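Local coordinates for putative pachytene checkpoint protein 2 (Caenorhabditis elegans, PDB 4XGU) that hydrolyses ATP as a protein-remodelling AAA+ ATPase of the PCH2/TRIP13 family and probably acts in chromosome recombination during meiosis, at the interface of chains A and B. Residues are numbered along the deposited sequence; one frame, centred on the assembly and turned at random. Chains: chain A/B, Putative pachytene checkpoint protein 2.

The interface of chains A and B. Residues chain A 338, 343, 391-392, 395-396; chain B 152, 155-156, 159, 169.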
ATOM      1  N   LEU A 338      14.590  39.871  24.925  1.00 66.40           N
ATOM      2  CA  LEU A 338      15.226  40.839  24.039  1.00 64.27           C
ATOM      3  C   LEU A 338      15.975  41.891  24.847  1.00 65.47           C
ATOM      4  O   LEU A 338      17.012  42.395  24.420  1.00 67.82           O
ATOM      5  CB  LEU A 338      14.189  41.517  23.142  1.00 67.01           C
ATOM      6  CG  LEU A 338      13.400  40.646  22.167  1.00 65.19           C
ATOM      7  CD1 LEU A 338      12.346  41.486  21.468  1.00 63.95           C
ATOM      8  CD2 LEU A 338      14.327  39.998  21.153  1.00 65.19           C
ATOM      9  N   VAL A 343      19.036  43.996  22.804  1.00 69.52           N
ATOM     10  CA  VAL A 343      18.198  44.447  21.699  1.00 65.02           C
ATOM     11  C   VAL A 343      17.271  45.553  22.178  1.00 65.86           C
ATOM     12  O   VAL A 343      17.218  46.628  21.583  1.00 72.36           O
ATOM     13  CB  VAL A 343      17.364  43.299  21.098  1.00 61.88           C
ATOM     14  CG1 VAL A 343      16.290  43.852  20.177  1.00 58.91           C
ATOM     15  CG2 VAL A 343      18.261  42.325  20.351  1.00 60.23           C
ATOM     16  N   PRO A 391       8.760  38.261  17.888  1.00 66.22           N
ATOM     17  CA  PRO A 391       9.934  39.072  18.239  1.00 62.88           C
ATOM     18  C   PRO A 391      10.985  39.178  17.137  1.00 66.65           C
ATOM     19  O   PRO A 391      11.587  40.242  16.987  1.00 70.24           O
ATOM     20  CB  PRO A 391      10.513  38.346  19.461  1.00 69.07           C
ATOM     21  CG  PRO A 391       9.858  37.008  19.479  1.00 75.39           C
ATOM     22  CD  PRO A 391       8.509  37.229  18.906  1.00 71.63           C
ATOM     23  N   THR A 392      11.199  38.114  16.371  1.00 69.29           N
ATOM     24  CA  THR A 392      12.204  38.171  15.316  1.00 67.06           C
ATOM     25  C   THR A 392      11.684  38.983  14.128  1.00 65.77           C
ATOM     26  O   THR A 392      12.465  39.493  13.326  1.00 67.60           O
ATOM     27  CB  THR A 392      12.639  36.766  14.849  1.00 64.95           C
ATOM     28  OG1 THR A 392      13.771  36.885  13.979  1.00 65.18           O
ATOM     29  CG2 THR A 392      11.526  36.065  14.108  1.00 73.20           C
ATOM     30  N   TYR A 395      12.258  42.650  15.266  1.00 62.44           N
ATOM     31  CA  TYR A 395      13.650  43.053  15.117  1.00 57.05           C
ATOM     32  C   TYR A 395      13.939  43.513  13.692  1.00 62.29           C
ATOM     33  O   TYR A 395      14.737  44.423  13.477  1.00 67.01           O
ATOM     34  CB  TYR A 395      14.580  41.903  15.500  1.00 55.48           C
ATOM     35  CG  TYR A 395      15.958  42.347  15.934  1.00 59.04           C
ATOM     36  CD1 TYR A 395      16.248  43.690  16.121  1.00 62.80           C
ATOM     37  CD2 TYR A 395      16.971  41.422  16.153  1.00 66.61           C
ATOM     38  CE1 TYR A 395      17.505  44.103  16.516  1.00 72.26           C
ATOM     39  CE2 TYR A 395      18.235  41.824  16.549  1.00 69.95           C
ATOM     40  CZ  TYR A 395      18.497  43.167  16.729  1.00 71.78           C
ATOM     41  OH  TYR A 395      19.753  43.576  17.121  1.00 65.61           O
ATOM     42  N   SER A 396      13.282  42.889  12.720  1.00 67.45           N
ATOM     43  CA  SER A 396      13.518  43.214  11.317  1.00 68.80           C
ATOM     44  C   SER A 396      12.921  44.568  10.941  1.00 71.04           C
ATOM     45  O   SER A 396      13.474  45.287  10.109  1.00 80.63           O
ATOM     46  CB  SER A 396      12.948  42.125  10.407  1.00 71.76           C
ATOM     47  OG  SER A 396      11.533  42.123  10.438  1.00 75.99           O
TER
ATOM     48  N   TYR B 152      14.782  40.274   7.392  1.00 57.12           N
ATOM     49  CA  TYR B 152      14.289  39.242   8.298  1.00 57.47           C
ATOM     50  C   TYR B 152      15.386  38.257   8.675  1.00 61.43           C
ATOM     51  O   TYR B 152      15.568  37.938   9.849  1.00 71.19           O
ATOM     52  CB  TYR B 152      13.112  38.490   7.670  1.00 49.20           C
ATOM     53  CG  TYR B 152      12.350  37.608   8.634  1.00 54.50           C
ATOM     54  CD1 TYR B 152      12.714  36.282   8.833  1.00 66.65           C
ATOM     55  CD2 TYR B 152      11.258  38.099   9.338  1.00 53.28           C
ATOM     56  CE1 TYR B 152      12.014  35.472   9.708  1.00 60.33           C
ATOM     57  CE2 TYR B 152      10.552  37.296  10.214  1.00 55.87           C
ATOM     58  CZ  TYR B 152      10.935  35.984  10.395  1.00 62.98           C
ATOM     59  OH  TYR B 152      10.235  35.180  11.267  1.00 71.91           O
ATOM     60  N   ALA B 155      17.906  39.560  10.955  1.00 56.54           N
ATOM     61  CA  ALA B 155      17.415  39.570  12.324  1.00 53.10           C
ATOM     62  C   ALA B 155      17.634  38.210  12.977  1.00 60.03           C
ATOM     63  O   ALA B 155      18.049  38.130  14.133  1.00 63.72           O
ATOM     64  CB  ALA B 155      15.944  39.948  12.358  1.00 52.74           C
ATOM     65  N   LEU B 156      17.353  37.146  12.231  1.00 60.39           N
ATOM     66  CA  LEU B 156      17.583  35.790  12.717  1.00 59.67           C
ATOM     67  C   LEU B 156      19.052  35.584  13.054  1.00 65.88           C
ATOM     68  O   LEU B 156      19.385  34.997  14.081  1.00 74.12           O
ATOM     69  CB  LEU B 156      17.138  34.756  11.683  1.00 61.58           C
ATOM     70  CG  LEU B 156      15.639  34.519  11.515  1.00 62.27           C
ATOM     71  CD1 LEU B 156      15.400  33.499  10.422  1.00 60.76           C
ATOM     72  CD2 LEU B 156      15.026  34.051  12.821  1.00 69.68           C
ATOM     73  N   LEU B 159      20.111  37.906  16.173  1.00 69.45           N
ATOM     74  CA  LEU B 159      19.623  37.286  17.398  1.00 67.36           C
ATOM     75  C   LEU B 159      20.461  36.070  17.761  1.00 75.86           C
ATOM     76  O   LEU B 159      20.934  35.946  18.890  1.00 78.66           O
ATOM     77  CB  LEU B 159      18.155  36.882  17.247  1.00 61.61           C
ATOM     78  CG  LEU B 159      17.124  38.008  17.281  1.00 62.38           C
ATOM     79  CD1 LEU B 159      15.750  37.479  16.899  1.00 63.05           C
ATOM     80  CD2 LEU B 159      17.090  38.640  18.661  1.00 66.84           C
ATOM     81  N   ILE B 169      12.307  32.538  23.210  1.00 72.91           N
ATOM     82  CA  ILE B 169      12.005  33.089  21.894  1.00 75.69           C
ATOM     83  C   ILE B 169      12.311  32.073  20.800  1.00 80.50           C
ATOM     84  O   ILE B 169      13.425  31.560  20.708  1.00 84.03           O
ATOM     85  CB  ILE B 169      12.792  34.382  21.630  1.00 71.98           C
ATOM     86  CG1 ILE B 169      12.321  35.484  22.579  1.00 73.59           C
ATOM     87  CG2 ILE B 169      12.630  34.821  20.184  1.00 70.38           C
ATOM     88  CD1 ILE B 169      12.968  36.821  22.327  1.00 71.67           C
TER
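A:Thr392 and B:Leu159 meet at the centre of an apolar patch between two copies of the ATPase, where no nitrogen or oxygen of one chain comes within bonding reach of the other. With OG1 anti to its backbone N (chi1 -171°), A:Thr392 sends its hydroxyl and methyl to different neighbours. OG1 lies 3.3 Å from CD2 of B:Leu156 and also faces CD1 of B:Leu159, while the methyl CG2 makes van der Waals contact with the phenolic end of B:Tyr152 across OH and CZ, 3.8 Å from CZ, the side chains crossing at about a right angle. CD1 of B:Leu159 packs on CB of A:Thr392 at 3.8 Å; its CG and CD2 both lie against CD2 of A:Tyr395 (3.6 Å from CG), and CD2 also reaches CD2 of A:Leu338. With CG roughly anti to the backbone N (chi1 -156°), the A:Tyr395 side chain slides past that of B:Leu159 in the opposite direction. An alanine in place of B:Leu159 would probably open a gap beside A:Thr392 and leave CD2 of A:Tyr395 and CD2 of A:Leu338 without this leucine's apolar cover. B:Ile169 makes a second close contact, burying less surface: CG2 touches CG of A:Pro391 (3.6 Å) and CD1 touches CD2 of A:Leu338. The margins are looser: A:Val343 and A:Ser396 bury little, though CB of A:Ser396 rests against CA of B:Tyr152 (3.8 Å). Helices 324-341 and 390-397 of chain A's C-terminal lid region face helix 145-161 and the B:Ile169 loop of the adjacent subunit in the six-chain assembly.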